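Local coordinates for lipid-transfer protein (Thermomonospora curvata, PDB 6OK1) that is of unknown function but has a thiolase fold, with an N-terminal and a C-terminal thiolase-like domain joined in one chain, at residues Gln150-Phe155 against Thr298-Pro303; Ala156-His161 against Ser262-Ile267; Phe170-Val175 against Asp318-Gly323; Gln275-Gln280 against Asn371-Ala376; Ala291-His296 against Pro303-Leu308. All coordinates share one frame; numbering follows the deposited sequence. Where two conformers were deposited one is given.

Contact 1. Residues Gln150-Phe155 against Thr298-Pro303; sequences QWVAMF and TPLVLP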
# COMPACT_ATOMS: atom_id res chain seq x y z
N GLN A 150 23.65 6.99 -4.42
CA GLN A 150 24.28 7.89 -3.46
C GLN A 150 23.84 7.56 -2.05
O GLN A 150 24.64 7.62 -1.11
CB GLN A 150 23.93 9.33 -3.80
CG GLN A 150 24.52 9.80 -5.15
CD GLN A 150 23.84 11.03 -5.71
OE1 GLN A 150 22.79 11.47 -5.21
NE2 GLN A 150 24.43 11.59 -6.77
N TRP A 151 22.56 7.22 -1.88
CA TRP A 151 22.09 6.88 -0.54
C TRP A 151 22.84 5.67 0.00
O TRP A 151 23.19 5.64 1.18
CB TRP A 151 20.56 6.63 -0.55
CG TRP A 151 19.80 7.81 -0.96
CD1 TRP A 151 20.16 9.10 -0.80
CD2 TRP A 151 18.55 7.83 -1.69
NE1 TRP A 151 19.22 9.93 -1.38
CE2 TRP A 151 18.22 9.17 -1.92
CE3 TRP A 151 17.69 6.82 -2.16
CZ2 TRP A 151 17.08 9.56 -2.61
CZ3 TRP A 151 16.55 7.20 -2.83
CH2 TRP A 151 16.26 8.56 -3.06
N VAL A 152 23.11 4.68 -0.86
CA VAL A 152 23.85 3.48 -0.46
C VAL A 152 25.31 3.82 -0.23
O VAL A 152 25.95 3.30 0.69
CB VAL A 152 23.69 2.37 -1.52
CG1 VAL A 152 24.65 1.19 -1.24
CG2 VAL A 152 22.23 1.85 -1.55
N ALA A 153 25.86 4.70 -1.07
CA ALA A 153 27.27 5.04 -0.98
C ALA A 153 27.61 5.64 0.37
O ALA A 153 28.71 5.42 0.89
CB ALA A 153 27.64 6.00 -2.09
N MET A 154 26.67 6.37 0.98
CA MET A 154 26.93 6.97 2.28
C MET A 154 27.18 5.91 3.35
O MET A 154 28.08 6.07 4.20
CB MET A 154 25.75 7.87 2.68
CG MET A 154 26.07 8.79 3.84
SD MET A 154 27.22 10.11 3.45
CE MET A 154 26.12 11.24 2.60
N PHE A 155 26.44 4.79 3.29
CA PHE A 155 26.71 3.67 4.18
C PHE A 155 28.02 2.98 3.83
O PHE A 155 28.81 2.62 4.71
CB PHE A 155 25.58 2.63 4.09
CG PHE A 155 24.25 3.11 4.58
CD1 PHE A 155 24.08 3.50 5.92
CD2 PHE A 155 23.15 3.12 3.74
CE1 PHE A 155 22.85 3.93 6.37
CE2 PHE A 155 21.90 3.52 4.21
CZ PHE A 155 21.76 3.92 5.53
N THR A 298 26.01 -3.57 -4.74
CA THR A 298 26.82 -4.58 -4.09
C THR A 298 27.19 -4.36 -2.63
O THR A 298 27.37 -5.34 -1.91
CB THR A 298 28.13 -4.74 -4.86
OG1 THR A 298 28.76 -3.45 -4.95
CG2 THR A 298 27.88 -5.37 -6.24
N PRO A 299 27.42 -3.13 -2.16
CA PRO A 299 28.10 -3.02 -0.86
C PRO A 299 27.30 -3.55 0.30
O PRO A 299 27.90 -4.02 1.27
CB PRO A 299 28.35 -1.52 -0.71
CG PRO A 299 28.37 -1.01 -2.14
CD PRO A 299 27.34 -1.83 -2.85
N LEU A 300 25.97 -3.45 0.27
CA LEU A 300 25.20 -3.89 1.42
C LEU A 300 25.06 -5.40 1.48
O LEU A 300 24.46 -5.91 2.43
CB LEU A 300 23.82 -3.22 1.43
CG LEU A 300 23.86 -1.68 1.50
CD1 LEU A 300 22.46 -1.05 1.52
CD2 LEU A 300 24.64 -1.21 2.70
N VAL A 301 25.61 -6.12 0.51
CA VAL A 301 25.67 -7.57 0.66
C VAL A 301 26.55 -7.95 1.83
O VAL A 301 26.29 -8.94 2.52
CB VAL A 301 26.14 -8.22 -0.65
CG1 VAL A 301 26.41 -9.73 -0.46
CG2 VAL A 301 25.09 -8.01 -1.74
N LEU A 302 27.61 -7.16 2.10
CA LEU A 302 28.55 -7.52 3.14
C LEU A 302 27.90 -7.45 4.53
O LEU A 302 27.95 -8.44 5.25
CB LEU A 302 29.82 -6.67 3.05
CG LEU A 302 30.88 -7.16 2.05
CD1 LEU A 302 30.41 -6.99 0.62
CD2 LEU A 302 32.20 -6.41 2.21
N PRO A 303 27.29 -6.33 4.92
CA PRO A 303 26.62 -6.34 6.23
C PRO A 303 25.45 -7.31 6.31
O PRO A 303 25.13 -7.78 7.41
CB PRO A 303 26.18 -4.88 6.41
CG PRO A 303 26.20 -4.28 5.00
CD PRO A 303 27.34 -4.99 4.32
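Val152 and Leu300 make the central touch, with Val152 CG1 4.0 Å from Leu300 CG and 4.2 Å from Leu300 CD1. A chi1 of 170° turns CG1 toward Leu300 CG and Pro299, while Val152 CG2 also comes within about 4.2 Å of Leu300 CD1. The two side chains cross obliquely. CG1 grazes the pyrrolidine ring as well, where Val152 CG1 and Pro299 CD are 4.4 Å apart. One helical turn further on, Phe155 offers its CB methylene and not its ring, 4.2 Å from Leu300 CD2, so the fork of Leu300 is shared between two residues of one helix face. All these contacts are apolar and all four residues are buried.

Pro299 and Leu300 are presented to the helix by a type I turn from Thr298 to Val301, closed by Val301 N to Thr298 O at 3.1 Å. Further out, Thr298 OG1 is hydrogen-bonded to Asp213 OD1, and the Phe155 ring meets Tyr259 with the planes at about 60°. The chain of another protein in the assembly reaches Gln150, Ala153 and Met154.

The contact joins the N-terminal and C-terminal thiolase family regions of the chain. It sets the early part of helix 148-163 against the turn leading into helix 301-307, and helix 167-182 packs on Thr298 and Pro299 through Phe170.

Contact 2. Residues Ala156-His161 against Ser262-Ile267; sequences ARRYMH and SEITGI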
# COMPACT_ATOMS: atom_id res chain seq x y z
N ALA A 156 28.22 2.70 2.54
CA ALA A 156 29.39 1.93 2.13
C ALA A 156 30.69 2.61 2.55
O ALA A 156 31.63 1.95 3.01
CB ALA A 156 29.34 1.74 0.61
N ARG A 157 30.76 3.93 2.43
CA ARG A 157 31.99 4.64 2.78
C ARG A 157 32.30 4.46 4.26
O ARG A 157 33.47 4.33 4.64
CB ARG A 157 31.88 6.13 2.46
CG ARG A 157 33.15 6.94 2.78
CD ARG A 157 34.34 6.54 1.87
NE ARG A 157 35.60 7.19 2.23
CZ ARG A 157 36.42 6.80 3.22
NH1 ARG A 157 36.13 5.75 3.99
NH2 ARG A 157 37.54 7.49 3.44
N ARG A 158 31.27 4.49 5.10
CA ARG A 158 31.50 4.30 6.54
C ARG A 158 31.87 2.86 6.86
O ARG A 158 32.69 2.60 7.75
CB ARG A 158 30.26 4.74 7.31
CG ARG A 158 30.45 4.68 8.85
CD ARG A 158 31.30 5.84 9.36
NE ARG A 158 31.69 5.59 10.76
CZ ARG A 158 32.28 6.48 11.54
NH1 ARG A 158 32.53 7.71 11.10
NH2 ARG A 158 32.62 6.15 12.79
N TYR A 159 31.29 1.90 6.14
CA TYR A 159 31.65 0.50 6.34
C TYR A 159 33.12 0.26 5.98
O TYR A 159 33.84 -0.47 6.69
CB TYR A 159 30.72 -0.39 5.51
CG TYR A 159 30.96 -1.87 5.67
CD1 TYR A 159 31.92 -2.51 4.92
CD2 TYR A 159 30.22 -2.63 6.55
CE1 TYR A 159 32.16 -3.86 5.06
CE2 TYR A 159 30.45 -3.99 6.71
CZ TYR A 159 31.43 -4.60 5.95
OH TYR A 159 31.70 -5.96 6.05
N MET A 160 33.59 0.90 4.91
CA MET A 160 35.01 0.83 4.55
C MET A 160 35.88 1.40 5.66
O MET A 160 36.93 0.84 5.99
CB MET A 160 35.27 1.61 3.27
CG MET A 160 34.65 1.01 2.03
SD MET A 160 34.68 2.13 0.61
CE MET A 160 36.43 2.23 0.25
N HIS A 161 35.47 2.55 6.19
CA HIS A 161 36.22 3.19 7.27
C HIS A 161 36.34 2.28 8.49
O HIS A 161 37.41 2.11 9.07
CB HIS A 161 35.52 4.49 7.66
CG HIS A 161 36.06 5.12 8.89
ND1 HIS A 161 37.21 5.88 8.90
CD2 HIS A 161 35.60 5.12 10.17
CE1 HIS A 161 37.45 6.30 10.13
NE2 HIS A 161 36.49 5.86 10.92
N SER A 262 23.25 5.21 16.19
CA SER A 262 24.57 5.22 16.81
C SER A 262 25.61 4.61 15.88
O SER A 262 26.73 5.11 15.77
CB SER A 262 24.54 4.49 18.16
OG SER A 262 24.15 3.13 18.02
N GLU A 263 25.24 3.52 15.19
CA GLU A 263 26.08 2.90 14.18
C GLU A 263 25.26 2.72 12.91
O GLU A 263 24.08 2.34 12.97
CB GLU A 263 26.63 1.55 14.65
CG GLU A 263 27.69 1.68 15.73
CD GLU A 263 28.66 0.51 15.75
OE1 GLU A 263 29.31 0.27 14.71
OE2 GLU A 263 28.77 -0.15 16.79
N ILE A 264 25.89 2.99 11.77
CA ILE A 264 25.20 2.95 10.48
C ILE A 264 25.81 1.95 9.51
O ILE A 264 25.42 1.89 8.35
CB ILE A 264 25.13 4.35 9.83
CG1 ILE A 264 26.50 4.87 9.40
CG2 ILE A 264 24.45 5.32 10.78
CD1 ILE A 264 26.47 6.09 8.47
N THR A 265 26.77 1.14 9.96
CA THR A 265 27.48 0.25 9.06
C THR A 265 26.87 -1.14 8.98
O THR A 265 27.22 -1.89 8.08
CB THR A 265 28.93 0.11 9.49
OG1 THR A 265 28.96 -0.25 10.87
CG2 THR A 265 29.66 1.43 9.27
N GLY A 266 25.97 -1.48 9.89
CA GLY A 266 25.21 -2.70 9.78
C GLY A 266 23.88 -2.44 9.10
O GLY A 266 23.67 -1.41 8.45
N ILE A 267 22.96 -3.39 9.26
CA ILE A 267 21.59 -3.22 8.79
C ILE A 267 20.71 -3.81 9.88
O ILE A 267 20.28 -4.97 9.77
CB ILE A 267 21.30 -3.91 7.45
CG1 ILE A 267 22.35 -3.60 6.39
CG2 ILE A 267 19.92 -3.49 6.96
CD1 ILE A 267 22.24 -4.49 5.18
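Thr265, in the long loop between strand 240-248 and helix 268-281, packs on Arg158 and Tyr159 of helix 148-163, and Ile264 on Arg158 alone of the two; within the thiolase fold this is a helix-on-loop contact between the N-terminal and C-terminal family regions. The backbones come close, with Tyr159 CA and Thr265 CA 5.0 Å apart.

Van der Waals packing comes first. Thr265 CG2 sits 3.4 Å from Arg158 CG and 3.6 Å from Tyr159 N; this methyl is set against the helix backbone as well as the arginine stem. Ile264 crosses that stem at about a right angle, its CG1 4.0 Å from Arg158 CG.

The polar ends turn to Glu162, just beyond the segment in the same helix: its OE2 forms a salt bridge with Arg158 NE, its OE1 a hydrogen bond with Thr265 OG1. With chi1 52°, OG1 lies between the backbone N and the carbonyl carbon, where it meets Glu162, and CG2 is left to face the helix. His161 CD2 lies over one face of the Arg158 guanidinium, 3.8 Å above the plane.

At the Tyr159 ring the approach is edge-on: Thr265 O lies near the ring plane, 3.4 Å from Tyr159 CD2.

Contact 3. Residues Phe170-Val175 against Asp318-Gly323; sequences FGRVAV and DFIADG
The flat guanidinium of Arg172 comes to Ala321 obliquely, with Arg172 NE 4.0 Å from Ala321 CB. Just before it, the aliphatic stem also touches the helix backbone, Arg172 CD lying 4.0 Å from Ala321 CA. A bend at chi3 (-87°) swings the charged end off the line of the stem, and NH2 forms a salt bridge with Asp169 OD1 in its own helix. The arginine therefore gives CB, CD and NE to the other segment while its charge is answered from within helix 167-182.

Nearer the backbone, Arg172 CB meets Ile320 CG2 at 3.7 Å. Here two helices pack side to side, 167-182 against the short helix 316-321, whose last turn ends in a Schellman motif: Gly323 has a positive phi of 90° and its N is bonded to Ile320 O at 3.0 Å.

Ile320 divides its two branches between neighbouring residues. CG2 is anti to the backbone N and goes to the arginine, while CG1 carries CD1 to the valine, where Ile320 CD1 and Val173 CG2 are 3.9 Å apart and the side chains run at a slant to each other. Ile320 and Val173 both also touch Leu302 of helix 301-307. On the more open flank lies Ala321, an exposed residue, beside Arg172.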
# COMPACT_ATOMS: atom_id res chain seq x y z
N PHE A 170 33.84 -5.08 -2.55
CA PHE A 170 32.52 -4.94 -3.16
C PHE A 170 32.51 -5.56 -4.56
O PHE A 170 31.52 -6.17 -4.98
CB PHE A 170 32.13 -3.46 -3.23
CG PHE A 170 32.09 -2.76 -1.90
CD1 PHE A 170 31.75 -3.44 -0.73
CD2 PHE A 170 32.42 -1.41 -1.80
CE1 PHE A 170 31.70 -2.77 0.49
CE2 PHE A 170 32.39 -0.74 -0.58
CZ PHE A 170 32.02 -1.42 0.56
N GLY A 171 33.61 -5.40 -5.30
CA GLY A 171 33.70 -5.94 -6.64
C GLY A 171 33.58 -7.45 -6.69
O GLY A 171 33.03 -8.01 -7.65
N ARG A 172 34.07 -8.14 -5.66
CA ARG A 172 33.95 -9.60 -5.66
C ARG A 172 32.50 -10.03 -5.68
O ARG A 172 32.18 -11.10 -6.21
CB ARG A 172 34.69 -10.20 -4.47
CG ARG A 172 36.12 -10.48 -4.83
CD ARG A 172 36.92 -11.15 -3.71
NE ARG A 172 37.48 -10.14 -2.83
CZ ARG A 172 38.61 -9.49 -3.07
NH1 ARG A 172 39.33 -9.75 -4.15
NH2 ARG A 172 39.02 -8.55 -2.24
N VAL A 173 31.61 -9.23 -5.09
CA VAL A 173 30.18 -9.52 -5.14
C VAL A 173 29.70 -9.41 -6.57
O VAL A 173 28.92 -10.24 -7.06
CB VAL A 173 29.40 -8.56 -4.23
CG1 VAL A 173 27.90 -8.78 -4.40
CG2 VAL A 173 29.78 -8.77 -2.80
N ALA A 174 30.11 -8.34 -7.25
CA ALA A 174 29.72 -8.15 -8.64
C ALA A 174 30.22 -9.30 -9.50
O ALA A 174 29.48 -9.81 -10.35
CB ALA A 174 30.26 -6.81 -9.15
N VAL A 175 31.46 -9.73 -9.28
CA VAL A 175 32.05 -10.78 -10.11
C VAL A 175 31.29 -12.09 -9.93
O VAL A 175 30.96 -12.78 -10.90
CB VAL A 175 33.54 -10.95 -9.78
CG1 VAL A 175 34.13 -12.15 -10.52
CG2 VAL A 175 34.32 -9.68 -10.13
N ASP A 318 36.23 -11.04 4.26
CA ASP A 318 37.04 -12.26 4.35
C ASP A 318 36.23 -13.49 3.95
O ASP A 318 36.73 -14.36 3.23
CB ASP A 318 37.57 -12.39 5.77
CG ASP A 318 38.32 -11.16 6.22
OD1 ASP A 318 39.27 -10.77 5.52
OD2 ASP A 318 37.95 -10.55 7.24
N PHE A 319 34.97 -13.57 4.39
CA PHE A 319 34.06 -14.64 3.99
C PHE A 319 33.95 -14.71 2.47
O PHE A 319 33.98 -15.80 1.89
CB PHE A 319 32.70 -14.40 4.65
CG PHE A 319 31.70 -15.51 4.46
CD1 PHE A 319 31.70 -16.61 5.28
CD2 PHE A 319 30.72 -15.41 3.48
CE1 PHE A 319 30.76 -17.62 5.12
CE2 PHE A 319 29.77 -16.41 3.32
CZ PHE A 319 29.79 -17.51 4.14
N ILE A 320 33.85 -13.55 1.81
CA ILE A 320 33.69 -13.52 0.36
C ILE A 320 35.01 -13.86 -0.34
O ILE A 320 35.04 -14.63 -1.30
CB ILE A 320 33.16 -12.14 -0.08
CG1 ILE A 320 31.76 -11.96 0.50
CG2 ILE A 320 33.18 -12.00 -1.61
CD1 ILE A 320 31.21 -10.53 0.32
N ALA A 321 36.11 -13.26 0.11
CA ALA A 321 37.40 -13.53 -0.51
C ALA A 321 37.78 -15.00 -0.44
O ALA A 321 38.49 -15.49 -1.33
CB ALA A 321 38.48 -12.68 0.14
N ASP A 322 37.33 -15.71 0.59
CA ASP A 322 37.59 -17.14 0.74
C ASP A 322 36.76 -18.02 -0.19
O ASP A 322 36.92 -19.25 -0.15
CB ASP A 322 37.32 -17.59 2.18
CG ASP A 322 38.34 -17.05 3.18
OD1 ASP A 322 39.34 -16.44 2.76
OD2 ASP A 322 38.13 -17.23 4.39
N GLY A 323 35.87 -17.45 -1.00
CA GLY A 323 35.13 -18.21 -2.00
C GLY A 323 33.83 -18.81 -1.54
O GLY A 323 33.31 -19.72 -2.20

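Contact 4. Residues Gln275-Gln280 against Asn371-Ala376; sequences QQLYAQ and NVLVTA
Leu373 is gripped by two successive residues of the helix, Leu277 and Tyr278. Leu277 is extended, with CG anti to the carbonyl carbon (chi1 -63°) and CD1 continuing the line away from CA; this puts CD1 at the end of the reach, 4.1 Å from both Leu373 CG and Leu373 CD1. On the strand side, a chi1 of -166° sets Leu373 CG opposite its backbone N and carries CG and CD1 to the end of Leu277 and the hydroxyl of Tyr278. The two leucines pass at a slant, end against branch point.

Tyr278 starts off alongside the strand rather than at it, but its long side chain closes the gap. The hydroxyl end does the touching, with Tyr278 OH 3.6 Å and Tyr278 CZ 4.1 Å from Leu373 CD1; the methyl approaches the ring obliquely and the side chains lie roughly at right angles. The phenol oxygen is hydrogen-bonded to Leu308 O, which fixes where the ring ends and satisfies the hydroxyl beside an apolar methyl. Leu277 and Tyr278 both also rest on Ile386 of the neighbouring strand 382-388.

Leu373 points to the helix while its neighbours Val372 and Val374 touch helix 348-359, and its backbone is bonded to strand 290-292. A strand with helix 268-281 against one face and helix 348-359 against the other is characteristic of the layered alpha/beta architecture of the thiolase fold, here in its C-terminal half.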
# COMPACT_ATOMS: atom_id res chain seq x y z
N GLN A 275 16.68 -12.82 12.89
CA GLN A 275 16.34 -13.40 14.19
C GLN A 275 15.01 -14.13 14.12
O GLN A 275 14.86 -15.24 14.65
CB GLN A 275 16.31 -12.31 15.25
CG GLN A 275 17.67 -11.72 15.56
CD GLN A 275 17.59 -10.39 16.29
OE1 GLN A 275 16.52 -9.99 16.79
NE2 GLN A 275 18.71 -9.68 16.35
N GLN A 276 14.02 -13.51 13.46
CA GLN A 276 12.71 -14.13 13.34
C GLN A 276 12.77 -15.36 12.44
O GLN A 276 12.12 -16.37 12.73
CB GLN A 276 11.70 -13.12 12.79
CG GLN A 276 11.42 -12.00 13.72
CD GLN A 276 10.64 -10.93 13.02
OE1 GLN A 276 9.42 -11.01 12.95
NE2 GLN A 276 11.33 -9.96 12.45
N LEU A 277 13.49 -15.27 11.32
CA LEU A 277 13.58 -16.41 10.41
C LEU A 277 14.15 -17.62 11.12
O LEU A 277 13.65 -18.74 10.94
CB LEU A 277 14.46 -16.10 9.22
CG LEU A 277 13.97 -14.98 8.33
CD1 LEU A 277 14.98 -14.72 7.21
CD2 LEU A 277 12.62 -15.37 7.74
N TYR A 278 15.22 -17.44 11.87
CA TYR A 278 15.82 -18.58 12.57
C TYR A 278 14.93 -19.09 13.69
O TYR A 278 14.83 -20.31 13.91
CB TYR A 278 17.20 -18.19 13.11
CG TYR A 278 18.20 -17.90 12.03
CD1 TYR A 278 18.38 -18.79 10.97
CD2 TYR A 278 18.95 -16.73 12.05
CE1 TYR A 278 19.28 -18.53 9.97
CE2 TYR A 278 19.87 -16.47 11.05
CZ TYR A 278 20.03 -17.38 10.01
OH TYR A 278 20.92 -17.15 9.00
N ALA A 279 14.29 -18.19 14.43
CA ALA A 279 13.40 -18.64 15.50
C ALA A 279 12.18 -19.37 14.95
O ALA A 279 11.73 -20.38 15.51
CB ALA A 279 12.98 -17.46 16.37
N GLN A 280 11.62 -18.86 13.85
CA GLN A 280 10.42 -19.47 13.28
C GLN A 280 10.71 -20.88 12.79
O GLN A 280 9.94 -21.82 13.01
CB GLN A 280 9.90 -18.63 12.11
CG GLN A 280 9.22 -17.34 12.51
CD GLN A 280 8.99 -16.46 11.31
OE1 GLN A 280 9.34 -16.83 10.20
NE2 GLN A 280 8.41 -15.29 11.52
N ASN A 371 17.64 -25.86 2.65
CA ASN A 371 17.10 -24.59 3.14
C ASN A 371 17.79 -23.42 2.45
O ASN A 371 19.03 -23.37 2.38
CB ASN A 371 17.28 -24.45 4.65
CG ASN A 371 16.66 -25.61 5.41
OD1 ASN A 371 15.44 -25.79 5.41
ND2 ASN A 371 17.50 -26.38 6.09
N VAL A 372 17.00 -22.47 1.96
CA VAL A 372 17.50 -21.29 1.25
C VAL A 372 17.00 -20.05 1.96
O VAL A 372 15.80 -19.90 2.20
CB VAL A 372 17.05 -21.28 -0.22
CG1 VAL A 372 17.63 -20.03 -0.92
CG2 VAL A 372 17.50 -22.53 -0.93
N LEU A 373 17.91 -19.13 2.26
CA LEU A 373 17.53 -17.86 2.88
C LEU A 373 17.49 -16.79 1.79
O LEU A 373 18.43 -16.68 1.00
CB LEU A 373 18.49 -17.47 4.00
CG LEU A 373 18.00 -16.34 4.92
CD1 LEU A 373 18.61 -16.47 6.28
CD2 LEU A 373 18.33 -14.98 4.38
N VAL A 374 16.39 -16.03 1.75
CA VAL A 374 16.20 -14.96 0.77
C VAL A 374 15.97 -13.66 1.51
O VAL A 374 15.17 -13.60 2.46
CB VAL A 374 15.01 -15.24 -0.16
CG1 VAL A 374 14.96 -14.12 -1.24
CG2 VAL A 374 15.10 -16.59 -0.76
N THR A 375 16.66 -12.60 1.09
CA THR A 375 16.42 -11.27 1.64
C THR A 375 15.77 -10.35 0.62
O THR A 375 15.91 -10.52 -0.59
CB THR A 375 17.71 -10.60 2.13
OG1 THR A 375 18.63 -10.44 1.04
CG2 THR A 375 18.35 -11.43 3.22
N ALA A 376 15.12 -9.32 1.14
CA ALA A 376 14.53 -8.28 0.32
C ALA A 376 15.38 -6.99 0.39
O ALA A 376 16.55 -7.03 0.78
CB ALA A 376 13.08 -8.07 0.76

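Contact 5. Residues Ala291-His296 against Pro303-Leu308; sequences AILYDH and PQLEEL
Leu293 leans towards helix 301-307, and its atoms meet three residues there, Gln304, Leu305 and Leu308. Its CB is 4.0 Å from Gln304 OE1. At the fork the methyls separate: Leu293 CD1 presses on Leu305 CD2 at 3.5 Å, the two side chains at about a right angle, while Leu293 CD2 meets Leu308 CD1 at 4.0 Å as those leucines slide past each other in opposite directions. CD2 also lies beside the amide oxygen of Gln304.

That amide provides the polar link. Gln304 CG is anti to the carbonyl carbon (chi1 -78°) and the chain is extended beyond it, which carries the amide to Tyr294. Gln304 NE2 donates to Tyr294 O at 3.0 Å, in the carbonyl plane and on a lone pair, with a somewhat bent N-H...O angle of 145°. Both ends of the buried amide are held: NE2 also bonds to Leu300 O, and OE1 accepts from Thr375 OG1, which in turn is bonded to Tyr294 N. The flat group is thereby fixed in rotation.

Within the C-terminal thiolase region, the contact packs the chain leaving strand 290-292, outermost within this chain, against the helix that follows it. Leu308 continues onto strand 371-375, and Leu305 packs on helix 316-321.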
# COMPACT_ATOMS: atom_id res chain seq x y z
N ALA A 291 22.06 -18.81 -0.31
CA ALA A 291 21.46 -17.52 0.01
C ALA A 291 21.19 -16.69 -1.24
O ALA A 291 22.04 -16.60 -2.13
CB ALA A 291 22.35 -16.70 0.95
N ILE A 292 20.03 -16.06 -1.28
CA ILE A 292 19.69 -15.09 -2.31
C ILE A 292 19.69 -13.74 -1.60
O ILE A 292 18.75 -13.45 -0.85
CB ILE A 292 18.34 -15.41 -2.97
CG1 ILE A 292 18.30 -16.82 -3.57
CG2 ILE A 292 17.99 -14.31 -4.01
CD1 ILE A 292 19.32 -17.10 -4.65
N LEU A 293 20.77 -12.96 -1.77
CA LEU A 293 21.01 -11.75 -0.99
C LEU A 293 20.80 -10.55 -1.91
O LEU A 293 21.50 -10.39 -2.91
CB LEU A 293 22.41 -11.75 -0.38
CG LEU A 293 22.64 -12.89 0.62
CD1 LEU A 293 24.06 -12.77 1.20
CD2 LEU A 293 21.58 -12.90 1.73
N TYR A 294 19.81 -9.72 -1.56
CA TYR A 294 19.42 -8.58 -2.37
C TYR A 294 20.62 -7.70 -2.68
O TYR A 294 21.36 -7.28 -1.79
CB TYR A 294 18.36 -7.78 -1.62
CG TYR A 294 17.49 -6.86 -2.46
CD1 TYR A 294 17.92 -5.59 -2.82
CD2 TYR A 294 16.21 -7.25 -2.80
CE1 TYR A 294 17.06 -4.74 -3.53
CE2 TYR A 294 15.36 -6.42 -3.49
CZ TYR A 294 15.78 -5.16 -3.84
OH TYR A 294 14.92 -4.34 -4.53
N ASP A 295 20.76 -7.37 -3.96
CA ASP A 295 22.02 -6.89 -4.49
C ASP A 295 21.79 -5.90 -5.61
O ASP A 295 22.48 -5.92 -6.63
CB ASP A 295 22.87 -8.05 -4.99
CG ASP A 295 22.22 -8.77 -6.15
OD1 ASP A 295 20.99 -8.93 -6.11
OD2 ASP A 295 22.95 -9.17 -7.07
N HIS A 296 20.81 -4.99 -5.45
CA HIS A 296 20.68 -3.92 -6.44
C HIS A 296 21.90 -3.02 -6.42
O HIS A 296 22.28 -2.47 -7.46
CB HIS A 296 19.40 -3.13 -6.28
CG HIS A 296 19.27 -2.39 -4.99
ND1 HIS A 296 19.86 -2.82 -3.82
CD2 HIS A 296 18.60 -1.25 -4.68
CE1 HIS A 296 19.53 -1.99 -2.84
NE2 HIS A 296 18.78 -1.03 -3.34
N PRO A 303 27.29 -6.33 4.92
CA PRO A 303 26.62 -6.34 6.23
C PRO A 303 25.45 -7.31 6.31
O PRO A 303 25.13 -7.78 7.41
CB PRO A 303 26.18 -4.88 6.41
CG PRO A 303 26.20 -4.28 5.00
CD PRO A 303 27.34 -4.99 4.32
N GLN A 304 24.81 -7.65 5.18
CA GLN A 304 23.77 -8.67 5.23
C GLN A 304 24.33 -9.98 5.75
O GLN A 304 23.72 -10.64 6.61
CB GLN A 304 23.16 -8.88 3.86
CG GLN A 304 22.16 -7.83 3.45
CD GLN A 304 21.53 -8.23 2.16
OE1 GLN A 304 20.66 -9.11 2.12
NE2 GLN A 304 22.00 -7.64 1.08
N LEU A 305 25.49 -10.39 5.25
CA LEU A 305 26.09 -11.65 5.72
C LEU A 305 26.34 -11.61 7.22
O LEU A 305 26.16 -12.61 7.93
CB LEU A 305 27.39 -11.92 4.95
CG LEU A 305 27.21 -12.28 3.47
CD1 LEU A 305 28.51 -12.06 2.70
CD2 LEU A 305 26.72 -13.74 3.33
N GLU A 306 26.75 -10.46 7.71
CA GLU A 306 27.04 -10.30 9.13
C GLU A 306 25.76 -10.27 9.96
O GLU A 306 25.68 -10.93 11.02
CB GLU A 306 27.87 -9.05 9.32
CG GLU A 306 29.17 -9.15 8.53
CD GLU A 306 29.94 -7.85 8.46
OE1 GLU A 306 29.58 -6.91 9.18
OE2 GLU A 306 30.94 -7.78 7.72
N GLU A 307 24.75 -9.54 9.50
CA GLU A 307 23.48 -9.49 10.22
C GLU A 307 22.84 -10.86 10.34
O GLU A 307 22.16 -11.14 11.33
CB GLU A 307 22.52 -8.53 9.52
CG GLU A 307 22.91 -7.05 9.64
CD GLU A 307 22.79 -6.49 11.04
OE1 GLU A 307 22.21 -7.15 11.94
OE2 GLU A 307 23.32 -5.38 11.28
N LEU A 308 22.99 -11.69 9.32
CA LEU A 308 22.35 -13.00 9.27
C LEU A 308 23.20 -14.10 9.91
O LEU A 308 22.79 -15.26 9.90
CB LEU A 308 22.02 -13.36 7.82
CG LEU A 308 21.04 -12.37 7.13
CD1 LEU A 308 20.99 -12.63 5.63
CD2 LEU A 308 19.66 -12.44 7.73

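Helix 301-307 and the turn before it connect four of the contacts. Contacts 1 and 5 share Pro303, their centres 11 Å apart. Contact 1 meets contact 3 where Leu302 CD1 and Ile320 CD1 are 3.6 Å apart, and meets contact 2 along helix 148-163, with centres 8 Å apart. Contact 2 is tied to contact 5 by two probable hydrogen bonds, Tyr159 OH to Glu306 OE2 at 2.6 Å and Ile267 N to Glu307 OE2 at 2.9 Å. Contact 4 reaches the group through contact 5, on neighbouring strands of one sheet; its centre is about 22 Å from that of contact 3. The sodium ion, at Val48, Ile70 and Glu72, involves residues of none of the five.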